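Local coordinates for protein cellulose 1,4-beta-cellobiosidase (PDB 4JJJ) that probably hydrolyses cellulose to cellobiose, the chain here being the family 48 glycoside hydrolase catalytic part of a longer cellulase that also carries a carbohydrate-binding module, at residues A[449-454]-A[524-528]; A[459-463]-A[530-535]; A[496-500]-A[541-545]. The protein carries 1 engineered substitution. All coordinates share one frame; numbering follows the deposited sequence. Where two conformers were deposited one is given.

Interaction 1: residues A[449-454]-A[524-528]. With FE (Fe (III) ion), chain M; ZN (zinc ion), chain S.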
ATOM      1  N   ILE A 449     -10.792 -16.323 -14.428  1.00  8.55           N
ATOM      2  CA  ILE A 449     -11.141 -17.754 -14.432  1.00  7.90           C
ATOM      3  C   ILE A 449     -10.327 -18.532 -15.471  1.00  8.46           C
ATOM      4  O   ILE A 449      -9.795 -19.623 -15.152  1.00  9.14           O
ATOM      5  CB  ILE A 449     -12.677 -17.921 -14.580  1.00  8.63           C
ATOM      6  CG1 ILE A 449     -13.363 -17.384 -13.318  1.00  9.54           C
ATOM      7  CG2 ILE A 449     -12.991 -19.395 -14.839  1.00 10.49           C
ATOM      8  CD1 ILE A 449     -14.873 -17.404 -13.447  1.00 11.49           C
ATOM      9  N   GLN A 450     -10.230 -17.972 -16.658  0.50  8.44           N
ATOM     10  CA  GLN A 450      -9.540 -18.599 -17.818  0.50 10.03           C
ATOM     11  C   GLN A 450      -8.072 -18.824 -17.567  0.50  9.14           C
ATOM     12  O   GLN A 450      -7.433 -19.583 -18.280  0.50  9.88           O
ATOM     13  CB  GLN A 450      -9.649 -17.665 -18.985  0.50 12.65           C
ATOM     14  CG  GLN A 450     -10.978 -17.625 -19.669  0.50 16.51           C
ATOM     15  CD  GLN A 450     -12.092 -18.473 -19.037  0.50 19.03           C
ATOM     16  OE1 GLN A 450     -13.081 -17.916 -18.506  0.50 21.45           O
ATOM     17  NE2 GLN A 450     -12.008 -19.837 -19.206  0.50 22.30           N
ATOM     18  N   HIS A 451      -7.500 -18.118 -16.578  1.00  8.19           N
ATOM     19  CA  HIS A 451      -6.095 -18.247 -16.199  1.00  7.73           C
ATOM     20  C   HIS A 451      -5.880 -18.805 -14.820  1.00  7.76           C
ATOM     21  O   HIS A 451      -4.782 -18.687 -14.294  1.00  8.63           O
ATOM     22  CB  HIS A 451      -5.404 -16.848 -16.382  1.00  7.82           C
ATOM     23  CG  HIS A 451      -5.431 -16.411 -17.791  1.00  8.37           C
ATOM     24  ND1 HIS A 451      -6.478 -15.698 -18.351  1.00  9.15           N
ATOM     25  CD2 HIS A 451      -4.572 -16.659 -18.813  1.00 10.95           C
ATOM     26  CE1 HIS A 451      -6.306 -15.586 -19.641  1.00 10.62           C
ATOM     27  NE2 HIS A 451      -5.150 -16.135 -19.945  1.00 10.36           N
ATOM     28  N   THR A 452      -6.881 -19.469 -14.288  1.00  8.14           N
ATOM     29  CA  THR A 452      -6.814 -20.117 -12.990  1.00  8.12           C
ATOM     30  C   THR A 452      -7.013 -21.610 -13.141  1.00  8.48           C
ATOM     31  O   THR A 452      -7.919 -22.042 -13.894  1.00  9.69           O
ATOM     32  CB  THR A 452      -7.924 -19.507 -12.070  1.00  8.58           C
ATOM     33  OG1 THR A 452      -7.674 -18.110 -11.872  1.00  8.63           O
ATOM     34  CG2 THR A 452      -7.916 -20.139 -10.718  1.00  8.14           C
ATOM     35  N   ASP A 453      -6.230 -22.398 -12.402  1.00  9.07           N
ATOM     36  CA  ASP A 453      -6.352 -23.869 -12.395  1.00  9.77           C
ATOM     37  C   ASP A 453      -6.486 -24.360 -11.017  1.00  9.73           C
ATOM     38  O   ASP A 453      -5.555 -24.231 -10.243  1.00 10.76           O
ATOM     39  CB  ASP A 453      -5.137 -24.506 -13.061  1.00 11.30           C
ATOM     40  CG  ASP A 453      -5.260 -26.050 -13.173  1.00 16.29           C
ATOM     41  OD1 ASP A 453      -6.233 -26.657 -12.699  1.00 13.29           O
ATOM     42  OD2 ASP A 453      -4.245 -26.535 -13.752  1.00 20.97           O
ATOM     43  N   VAL A 454      -7.703 -24.816 -10.641  1.00 10.62           N
ATOM     44  CA  VAL A 454      -7.934 -25.192  -9.250  1.00 10.05           C
ATOM     45  C   VAL A 454      -7.442 -26.632  -8.981  1.00 10.11           C
ATOM     46  O   VAL A 454      -7.521 -27.094  -7.907  1.00 10.63           O
ATOM     47  CB  VAL A 454      -9.430 -24.990  -8.801  1.00 11.39           C
ATOM     48  CG1 VAL A 454      -9.863 -23.586  -9.120  1.00 11.68           C
ATOM     49  CG2 VAL A 454     -10.385 -25.928  -9.572  1.00 11.34           C
ATOM     50  N   THR A 524     -15.133 -22.043  -9.349  1.00 10.89           N
ATOM     51  CA  THR A 524     -13.704 -21.701  -9.242  1.00  9.71           C
ATOM     52  C   THR A 524     -13.339 -21.338  -7.824  1.00  9.53           C
ATOM     53  O   THR A 524     -12.344 -21.806  -7.304  1.00  9.82           O
ATOM     54  CB  THR A 524     -13.320 -20.597 -10.274  1.00 10.95           C
ATOM     55  OG1 THR A 524     -13.731 -21.065 -11.570  1.00 14.05           O
ATOM     56  CG2 THR A 524     -11.855 -20.248 -10.300  1.00 11.70           C
ATOM     57  N   ALA A 525     -14.130 -20.432  -7.224  1.00  8.97           N
ATOM     58  CA  ALA A 525     -13.899 -20.024  -5.856  1.00  9.31           C
ATOM     59  C   ALA A 525     -13.850 -21.222  -4.922  1.00  8.47           C
ATOM     60  O   ALA A 525     -12.965 -21.332  -4.068  1.00  8.96           O
ATOM     61  CB  ALA A 525     -14.979 -19.075  -5.412  1.00 10.47           C
ATOM     62  N   GLU A 526     -14.809 -22.136  -5.106  1.00  9.91           N
ATOM     63  CA  GLU A 526     -14.892 -23.272  -4.194  1.00 11.30           C
ATOM     64  C   GLU A 526     -13.619 -24.126  -4.350  1.00  9.94           C
ATOM     65  O   GLU A 526     -13.089 -24.630  -3.338  1.00  9.52           O
ATOM     66  CB  GLU A 526     -16.090 -24.152  -4.520  1.00 12.45           C
ATOM     67  CG  GLU A 526     -17.437 -23.544  -4.200  1.00 14.31           C
ATOM     68  CD  GLU A 526     -17.846 -23.504  -2.719  1.00 14.34           C
ATOM     69  OE1 GLU A 526     -17.012 -23.524  -1.787  1.00 15.01           O
ATOM     70  OE2 GLU A 526     -19.095 -23.468  -2.490  1.00 13.85           O
ATOM     71  N   GLY A 527     -13.125 -24.288  -5.583  1.00  9.44           N
ATOM     72  CA  GLY A 527     -11.898 -25.033  -5.834  1.00  9.12           C
ATOM     73  C   GLY A 527     -10.663 -24.399  -5.230  1.00 10.07           C
ATOM     74  O   GLY A 527      -9.810 -25.056  -4.705  1.00  9.24           O
ATOM     75  N   LEU A 528     -10.627 -23.055  -5.268  1.00  8.94           N
ATOM     76  CA  LEU A 528      -9.568 -22.302  -4.578  1.00  8.23           C
ATOM     77  C   LEU A 528      -9.594 -22.437  -3.039  1.00  7.57           C
ATOM     78  O   LEU A 528      -8.556 -22.650  -2.397  1.00  8.70           O
ATOM     79  CB  LEU A 528      -9.604 -20.836  -4.986  1.00  8.78           C
ATOM     80  CG  LEU A 528      -9.306 -20.570  -6.474  1.00  9.00           C
ATOM     81  CD1 LEU A 528      -9.449 -19.115  -6.778  1.00 11.04           C
ATOM     82  CD2 LEU A 528      -7.910 -21.118  -6.853  1.00  8.78           C
TER
HETATM   83 FE    FE M 712      -4.695 -16.435 -22.113  0.50 19.93          FE
HETATM   84 ZN    ZN S 718     -19.421 -23.645  -0.593  1.00 16.65          ZN
HETATM   85  O   HOH W   1     -10.839 -21.827 -13.274  1.00 25.69           O
HETATM   86  O   HOH W   2      -9.248 -27.541  -5.737  1.00 13.30           O
HETATM   87  O   HOH W   3     -18.799 -25.434   0.197  1.00 28.97           O
HETATM   88  O   HOH W   4      -4.405 -18.291 -21.551  0.50 22.91           O
HETATM   89  O   HOH W   5      -6.325 -17.397 -22.807  0.50 29.75           O
HETATM   90  O   HOH W   6      -5.325 -14.520 -22.460  0.50 27.28           O
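V454 meets helix 519-533 where G527 offers bare backbone: its CB lies 3.8 Å from G527 C. With CG1 anti to the carbonyl carbon (chi1 -53°), that methyl settles between T524 O, 3.6 Å away, and L528 CD2. T452 adds a second apolar touch, its CG2 standing 4.0 Å from both T524 CG2 and L528 CD2 and meeting the leucine side chain at about a right angle. Further back, I449 CG2 rests 3.7 Å from T524 OG1. Each threonine hydroxyl bonds a carbonyl oxygen four residues back, T452 OG1 to A448 O and T524 OG1 to T520 O. No direct hydrogen bond joins the segments; water 2 donates to V454 O (2.8 Å) and G527 O (2.7 Å), and water 1 donates to T452 O and meets T524 OG1 only weakly. Behind this layer, L505 of helix 499-516 packs on T452 and L528, fitting the helical-hairpin layout of an (alpha/alpha)6 barrel. At the margins, H451 NE2 binds an iron ion at 2.2 Å and E526 OE2 a zinc ion that H633 shares, neither metal bridging the segments. Chemically, the exit from helix 435-450 is held by methyl contacts and shared water rather than by charge.

Interaction 2: residues A[459-463]-A[530-535]. With ZN (zinc ion), chain X; NA (sodium ion), chain J.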
ATOM      1  N   GLY A 459      -7.537 -32.464  -5.763  1.00 18.07           N
ATOM      2  CA  GLY A 459      -7.798 -31.819  -4.453  1.00 18.48           C
ATOM      3  C   GLY A 459      -7.121 -30.490  -4.256  1.00 17.64           C
ATOM      4  O   GLY A 459      -7.030 -29.989  -3.109  1.00 18.89           O
ATOM      5  N   GLY A 460      -6.714 -29.893  -5.362  1.00 15.36           N
ATOM      6  CA  GLY A 460      -5.994 -28.592  -5.337  1.00 13.53           C
ATOM      7  C   GLY A 460      -4.564 -28.645  -4.988  1.00 13.14           C
ATOM      8  O   GLY A 460      -3.955 -27.592  -4.742  1.00 12.11           O
ATOM      9  N   GLN A 461      -3.961 -29.839  -4.959  1.00 12.93           N
ATOM     10  CA  GLN A 461      -2.571 -29.911  -4.622  1.00 14.84           C
ATOM     11  C   GLN A 461      -1.696 -29.020  -5.465  1.00 13.16           C
ATOM     12  O   GLN A 461      -0.762 -28.411  -4.947  1.00 11.78           O
ATOM     13  CB  GLN A 461      -2.053 -31.379  -4.605  1.00 18.27           C
ATOM     14  CG  GLN A 461      -2.385 -32.017  -3.265  1.00 24.41           C
ATOM     15  CD  GLN A 461      -1.588 -31.335  -2.129  1.00 28.44           C
ATOM     16  OE1 GLN A 461      -0.457 -30.853  -2.343  1.00 33.06           O
ATOM     17  NE2 GLN A 461      -2.209 -31.195  -0.940  1.00 40.03           N
ATOM     18  N   ASN A 462      -1.927 -29.039  -6.763  1.00 11.95           N
ATOM     19  CA  ASN A 462      -1.051 -28.312  -7.688  1.00 12.44           C
ATOM     20  C   ASN A 462      -1.853 -27.192  -8.361  1.00 10.23           C
ATOM     21  O   ASN A 462      -1.744 -26.922  -9.552  1.00 12.18           O
ATOM     22  CB  ASN A 462      -0.558 -29.302  -8.754  1.00 15.11           C
ATOM     23  CG  ASN A 462       0.272 -30.421  -8.140  1.00 18.95           C
ATOM     24  OD1 ASN A 462       1.029 -30.189  -7.251  1.00 21.37           O
ATOM     25  ND2 ASN A 462       0.116 -31.598  -8.649  1.00 27.97           N
ATOM     26  N   PHE A 463      -2.720 -26.510  -7.575  1.00  9.01           N
ATOM     27  CA  PHE A 463      -3.463 -25.409  -8.170  1.00  7.89           C
ATOM     28  C   PHE A 463      -2.502 -24.311  -8.618  1.00  7.88           C
ATOM     29  O   PHE A 463      -1.374 -24.240  -8.123  1.00  7.60           O
ATOM     30  CB  PHE A 463      -4.411 -24.809  -7.083  1.00  7.39           C
ATOM     31  CG  PHE A 463      -3.765 -23.867  -6.093  1.00  7.84           C
ATOM     32  CD1 PHE A 463      -3.753 -22.512  -6.293  1.00  8.04           C
ATOM     33  CD2 PHE A 463      -3.098 -24.391  -4.962  1.00  8.12           C
ATOM     34  CE1 PHE A 463      -3.196 -21.730  -5.382  1.00  7.88           C
ATOM     35  CE2 PHE A 463      -2.526 -23.530  -4.018  1.00  8.03           C
ATOM     36  CZ  PHE A 463      -2.565 -22.206  -4.270  1.00  8.28           C
ATOM     37  N   ASP A 530     -10.794 -25.012  -1.416  1.00  9.05           N
ATOM     38  CA  ASP A 530     -10.354 -26.370  -1.140  1.00 10.30           C
ATOM     39  C   ASP A 530      -8.836 -26.421  -1.196  1.00  9.11           C
ATOM     40  O   ASP A 530      -8.206 -27.132  -0.406  1.00  9.71           O
ATOM     41  CB  ASP A 530     -10.883 -27.333  -2.189  1.00 11.97           C
ATOM     42  CG  ASP A 530     -12.341 -27.651  -2.059  1.00 17.75           C
ATOM     43  OD1 ASP A 530     -12.877 -27.429  -0.996  1.00 19.61           O
ATOM     44  OD2 ASP A 530     -12.933 -28.161  -3.051  1.00 23.80           O
ATOM     45  N   ALA A 531      -8.269 -25.805  -2.239  1.00  8.70           N
ATOM     46  CA  ALA A 531      -6.821 -25.762  -2.432  1.00  9.70           C
ATOM     47  C   ALA A 531      -6.113 -25.167  -1.250  1.00  9.64           C
ATOM     48  O   ALA A 531      -5.121 -25.687  -0.761  1.00  9.51           O
ATOM     49  CB  ALA A 531      -6.525 -25.003  -3.717  1.00  9.19           C
ATOM     50  N   LEU A 532      -6.626 -24.060  -0.708  1.00  7.87           N
ATOM     51  CA  LEU A 532      -6.082 -23.444   0.497  1.00  7.71           C
ATOM     52  C   LEU A 532      -6.113 -24.428   1.614  1.00  8.11           C
ATOM     53  O   LEU A 532      -5.159 -24.561   2.352  1.00  8.33           O
ATOM     54  CB  LEU A 532      -6.754 -22.118   0.836  1.00  7.81           C
ATOM     55  CG  LEU A 532      -6.533 -20.980  -0.214  1.00  7.84           C
ATOM     56  CD1 LEU A 532      -7.432 -19.795  -0.003  1.00  8.02           C
ATOM     57  CD2 LEU A 532      -5.098 -20.493  -0.164  1.00  8.57           C
ATOM     58  N   LEU A 533      -7.223 -25.119   1.820  1.00  8.55           N
ATOM     59  CA  LEU A 533      -7.332 -26.054   2.956  1.00  9.64           C
ATOM     60  C   LEU A 533      -6.340 -27.201   2.852  1.00 10.90           C
ATOM     61  O   LEU A 533      -5.851 -27.694   3.869  1.00 11.79           O
ATOM     62  CB  LEU A 533      -8.808 -26.535   3.079  1.00 11.86           C
ATOM     63  CG  LEU A 533      -9.785 -25.578   3.736  1.00 12.93           C
ATOM     64  CD1 LEU A 533     -11.150 -26.276   3.582  1.00 15.25           C
ATOM     65  CD2 LEU A 533      -9.470 -25.238   5.206  1.00 12.39           C
ATOM     66  N   ALA A 534      -5.997 -27.530   1.628  1.00  9.90           N
ATOM     67  CA  ALA A 534      -5.060 -28.609   1.341  1.00 11.24           C
ATOM     68  C   ALA A 534      -3.654 -28.296   1.685  1.00 10.63           C
ATOM     69  O   ALA A 534      -2.813 -29.225   1.707  1.00 11.00           O
ATOM     70  CB  ALA A 534      -5.170 -29.019  -0.118  1.00 12.87           C
ATOM     71  N   HIS A 535      -3.345 -27.012   1.904  0.70  9.44           N
ATOM     72  CA  HIS A 535      -1.990 -26.541   2.241  0.70  9.42           C
ATOM     73  C   HIS A 535      -1.866 -25.965   3.691  0.70  8.64           C
ATOM     74  O   HIS A 535      -0.973 -25.181   3.999  0.70  9.23           O
ATOM     75  CB  HIS A 535      -1.500 -25.580   1.165  0.70  9.32           C
ATOM     76  CG  HIS A 535      -1.418 -26.232  -0.177  0.70  9.93           C
ATOM     77  ND1 HIS A 535      -0.323 -26.952  -0.602  0.70 10.61           N
ATOM     78  CD2 HIS A 535      -2.292 -26.253  -1.208  0.70  9.38           C
ATOM     79  CE1 HIS A 535      -0.552 -27.413  -1.807  0.70 10.14           C
ATOM     80  NE2 HIS A 535      -1.720 -26.966  -2.217  0.70 11.10           N
TER
HETATM   81 ZN    ZN X 723       1.385 -27.694   0.281  0.70 13.47          ZN
HETATM   82 NA    NA J 709     -15.231 -27.642  -1.340  1.00 27.91          NA
HETATM   83  O   HOH W   7      -0.170 -30.714   0.931  0.50 20.14           O
HETATM   84  O   HOH W   8     -17.780 -27.020  -1.082  1.00 46.52           O
HETATM   85  O   HOH W   9     -14.917 -25.255  -1.288  1.00 14.03           O
HETATM   86  O   HOH W  10     -15.628 -27.753  -3.209  1.00 50.03           O
HETATM   87  O   HOH W  11     -14.848 -29.604  -1.872  1.00 37.94           O
HETATM   88  O   HOH W  12       2.195 -28.604  -1.481  0.70 14.00           O
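D530 lies at the margin of the contact, near G459, and both its carboxylate oxygens hold a sodium ion, OD1 the closer at 2.4 Å, with four waters completing the shell. One residue on, A531 comes close against the loop: its CA is 4.1 Å from that of G460, which has no side chain and lets the loop backbone come up against it, and A531 CB packs 3.7 Å from F463 CD2, approaching the ring obliquely. The loop then makes a type I beta turn from G460 to F463, closing the link from helix 435-450 to strand 465-473 over the C-terminal part of helix 519-533, part of the helical shell of the (alpha/alpha)6 fold. A534 sets its CB 3.7 Å from G459 O, and its own O takes a weak bond from Q461 NE2 that water 7 doubles by bridging the same two atoms. H535 ends the segment. Its ND1 binds a zinc ion at 2.1 Å, while NE2 gives a weak bond of 3.4 Å to G460 O, at the edge of the imidazole. Q461, bent at chi2 (-67°), brings NE2 above one imidazole face, toward its rim, and F463 CE2 lies 3.9 Å from H535 CD2 with the two ring planes 60° apart.

Interaction 3: residues A[496-500]-A[541-545]. With BGC (beta-D-glucopyranose), chain B; GLC (alpha-D-glucopyranose), chain C.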
ATOM      1  N   SER A 496       1.598 -18.896  -9.958  1.00  6.85           N
ATOM      2  CA  SER A 496       2.110 -19.215  -8.616  1.00  7.07           C
ATOM      3  C   SER A 496       1.048 -19.974  -7.820  1.00  7.42           C
ATOM      4  O   SER A 496      -0.060 -20.185  -8.272  1.00  7.46           O
ATOM      5  CB  SER A 496       2.458 -17.930  -7.897  1.00  7.91           C
ATOM      6  OG  SER A 496       1.320 -17.436  -7.325  1.00 10.32           O
ATOM      7  N   GLN A 497       1.443 -20.292  -6.593  1.00  7.58           N
ATOM      8  CA  GLN A 497       0.538 -20.734  -5.549  1.00  7.02           C
ATOM      9  C   GLN A 497       0.417 -19.693  -4.367  1.00  6.46           C
ATOM     10  O   GLN A 497       0.241 -20.041  -3.207  1.00  6.39           O
ATOM     11  CB  GLN A 497       1.012 -22.093  -5.004  1.00  7.40           C
ATOM     12  CG  GLN A 497       0.903 -23.197  -6.056  1.00  8.81           C
ATOM     13  CD  GLN A 497       1.034 -24.548  -5.424  1.00 10.21           C
ATOM     14  OE1 GLN A 497       1.941 -24.772  -4.624  1.00  9.87           O
ATOM     15  NE2 GLN A 497       0.172 -25.472  -5.795  1.00  9.21           N
ATOM     16  N   ASP A 498       0.578 -18.435  -4.713  1.00  5.81           N
ATOM     17  CA  ASP A 498       0.578 -17.375  -3.700  1.00  5.51           C
ATOM     18  C   ASP A 498      -0.767 -17.429  -2.978  1.00  5.60           C
ATOM     19  O   ASP A 498      -1.767 -17.181  -3.572  1.00  5.83           O
ATOM     20  CB  ASP A 498       0.845 -16.056  -4.383  1.00  5.40           C
ATOM     21  CG  ASP A 498       0.899 -14.924  -3.479  1.00  5.98           C
ATOM     22  OD1 ASP A 498       0.057 -14.811  -2.565  1.00  5.76           O
ATOM     23  OD2 ASP A 498       1.739 -13.986  -3.708  1.00  6.88           O
ATOM     24  N   VAL A 499      -0.683 -17.667  -1.687  1.00  5.29           N
ATOM     25  CA  VAL A 499      -1.930 -17.994  -0.948  1.00  5.41           C
ATOM     26  C   VAL A 499      -2.754 -16.713  -0.714  1.00  5.26           C
ATOM     27  O   VAL A 499      -3.972 -16.802  -0.563  1.00  5.57           O
ATOM     28  CB  VAL A 499      -1.703 -18.789   0.334  1.00  5.50           C
ATOM     29  CG1 VAL A 499      -1.029 -20.133  -0.032  1.00  5.77           C
ATOM     30  CG2 VAL A 499      -0.873 -18.005   1.351  1.00  5.80           C
ATOM     31  N   GLY A 500      -2.069 -15.578  -0.606  1.00  5.67           N
ATOM     32  CA  GLY A 500      -2.729 -14.282  -0.393  1.00  4.85           C
ATOM     33  C   GLY A 500      -3.537 -13.926  -1.639  1.00  4.81           C
ATOM     34  O   GLY A 500      -4.727 -13.532  -1.588  1.00  4.94           O
ATOM     35  N   ILE A 541      -1.466 -21.435   6.491  1.00  5.97           N
ATOM     36  CA  ILE A 541      -1.577 -22.132   5.195  1.00  6.09           C
ATOM     37  C   ILE A 541      -0.438 -21.575   4.318  1.00  7.00           C
ATOM     38  O   ILE A 541      -0.323 -20.366   4.204  1.00  7.15           O
ATOM     39  CB  ILE A 541      -2.967 -21.879   4.603  1.00  6.81           C
ATOM     40  CG1 ILE A 541      -3.995 -22.770   5.237  1.00  7.15           C
ATOM     41  CG2 ILE A 541      -2.997 -22.022   3.128  1.00  7.46           C
ATOM     42  CD1 ILE A 541      -5.459 -22.338   5.082  1.00  7.64           C
ATOM     43  N   ALA A 542       0.329 -22.444   3.668  1.00  7.27           N
ATOM     44  CA  ALA A 542       1.506 -21.990   2.936  1.00  6.53           C
ATOM     45  C   ALA A 542       1.837 -22.927   1.885  1.00  6.85           C
ATOM     46  O   ALA A 542       1.513 -24.117   1.950  1.00  7.90           O
ATOM     47  CB  ALA A 542       2.664 -21.823   3.872  1.00  6.50           C
ATOM     48  N   THR A 543       2.480 -22.392   0.851  1.00  6.85           N
ATOM     49  CA  THR A 543       2.895 -23.138  -0.338  1.00  7.23           C
ATOM     50  C   THR A 543       4.337 -22.748  -0.717  1.00  7.34           C
ATOM     51  O   THR A 543       4.849 -21.749  -0.297  1.00  6.76           O
ATOM     52  CB  THR A 543       2.006 -22.750  -1.568  1.00  6.90           C
ATOM     53  OG1 THR A 543       2.030 -21.313  -1.714  1.00  7.57           O
ATOM     54  CG2 THR A 543       0.571 -23.241  -1.336  1.00  8.14           C
ATOM     55  N   PRO A 544       5.048 -23.653  -1.402  1.00  7.64           N
ATOM     56  CA  PRO A 544       6.407 -23.285  -1.798  1.00  8.76           C
ATOM     57  C   PRO A 544       6.594 -22.106  -2.712  1.00  8.97           C
ATOM     58  O   PRO A 544       5.868 -21.912  -3.662  1.00  9.45           O
ATOM     59  CB  PRO A 544       6.902 -24.573  -2.583  1.00  8.84           C
ATOM     60  CG  PRO A 544       5.855 -25.627  -2.281  1.00  8.59           C
ATOM     61  CD  PRO A 544       4.594 -24.928  -1.971  1.00  8.04           C
ATOM     62  N   GLU A 545       7.593 -21.273  -2.382  1.00  8.90           N
ATOM     63  CA  GLU A 545       8.021 -20.197  -3.294  1.00  8.77           C
ATOM     64  C   GLU A 545       9.561 -20.179  -3.311  1.00  7.69           C
ATOM     65  O   GLU A 545      10.208 -20.652  -2.364  1.00  8.15           O
ATOM     66  CB  GLU A 545       7.360 -18.879  -2.978  1.00 10.79           C
ATOM     67  CG  GLU A 545       7.867 -18.173  -1.860  1.00 11.05           C
ATOM     68  CD  GLU A 545       7.209 -16.817  -1.562  1.00  9.75           C
ATOM     69  OE1 GLU A 545       6.150 -17.005  -0.975  1.00  8.41           O
ATOM     70  OE2 GLU A 545       7.728 -15.676  -1.784  1.00 10.39           O
TER
HETATM   71  C2  BGC B   1       5.065 -10.279  -5.633  0.50  5.92           C
HETATM   72  C3  BGC B   1       5.185  -9.250  -4.515  0.50  5.25           C
HETATM   73  C4  BGC B   1       4.334  -9.668  -3.297  0.50  4.54           C
HETATM   74  C5  BGC B   1       4.475 -11.141  -2.869  0.50  4.76           C
HETATM   75  C6  BGC B   1       3.386 -11.599  -1.896  0.50  4.76           C
HETATM   76  C1  BGC B   1       5.270 -11.680  -5.110  0.50  6.37           C
HETATM   77  O1  BGC B   1       5.058 -12.584  -6.244  0.50  9.23           O
HETATM   78  O2  BGC B   1       6.090  -9.883  -6.604  0.50  5.66           O
HETATM   79  O3  BGC B   1       4.785  -7.953  -4.969  0.50  5.82           O
HETATM   80  O4  BGC B   1       4.625  -8.874  -2.145  0.50  3.63           O
HETATM   81  O5  BGC B   1       4.380 -11.993  -4.011  0.50  5.70           O
HETATM   82  O6  BGC B   1       2.102 -11.591  -2.466  0.50  4.84           O
HETATM   83  C1  GLC C   1       5.473 -11.936  -4.784  0.50 13.96           C
HETATM   84  C2  GLC C   1       5.393 -10.588  -5.379  0.50 13.76           C
HETATM   85  C3  GLC C   1       5.476  -9.501  -4.275  0.50 13.44           C
HETATM   86  C4  GLC C   1       4.391  -9.724  -3.216  0.50 11.25           C
HETATM   87  C5  GLC C   1       4.522 -11.179  -2.756  0.50 11.33           C
HETATM   88  C6  GLC C   1       3.479 -11.649  -1.785  0.50 11.62           C
HETATM   89  O1  GLC C   1       6.718 -11.926  -4.206  0.50 14.06           O
HETATM   90  O2  GLC C   1       6.610 -10.367  -6.218  0.50 14.86           O
HETATM   91  O3  GLC C   1       5.435  -8.196  -4.828  0.50 14.63           O
HETATM   92  O4  GLC C   1       4.649  -8.880  -2.073  0.50  9.67           O
HETATM   93  O5  GLC C   1       4.402 -12.063  -3.872  0.50 12.92           O
HETATM   94  O6  GLC C   1       2.245 -11.607  -2.410  0.50 12.02           O
HETATM   95  O   HOH W  13       4.332 -23.548  -5.396  1.00 14.04           O
HETATM   96  O   HOH W  14       4.317 -19.859  -5.534  0.70 15.62           O
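The glycan pocket that includes D498 is backed by the contact between Q497 and T543. The hydroxyl T543 OG1 donates to Q497 O at 2.7 Å, reaching it from above the carbonyl plane, 50° out of it, with a C=O...donor angle of 125°. T543 OG1 takes the place between the backbone N and the carbonyl carbon (chi1 53°), which points it at that oxygen; the T543 and V499 side chains slide past each other in opposite directions, T543 CG2 3.7 Å from V499 CG1. The Q497 chain, extended beyond CG, lays OE1 3.8 Å from P544 CD, and water 13 donates to both Q497 OE1 and P544 O; Q497 NE2 donates to F463 O and Q461 O. Here the chain enters helix 499-516 of the (alpha/alpha)6 barrel. S496 OG accepts from D498 N at 2.9 Å in an ST turn, and D498 is the N-cap: its OD1 accepts from V501 N and, weakly, from G500 N. The other carboxylate oxygen, OD2, is thereby directed to the sugar, 2.7 Å from O6 of beta-D-glucopyranose in one of two overlapping anomers. V499 CG2 packs 3.7 Å from I541 O, whose hydrogen bond comes from Q623 NE2 of helix 620-637.

The three contacts form a bent series on one side of the catalytic domain. Centres of interactions 1 and 2 are about 11 Å apart, those of 2 and 3 about 10 Å, and those of 1 and 3 about 15 Å. Interactions 1 and 2 touch where D453 meets F463. Interaction 2 joins interaction 3 through a probable hydrogen bond between H535 O and A542 N. Along the chain the segments alternate, all three first segments preceding all three second ones. Helices 499-516 and 519-533 are consecutive, and helix 519-533 carries the second segments of interactions 1 and 2. Contacts near bound metals thus adjoin, through interaction 2, the contact beside the glycan pocket.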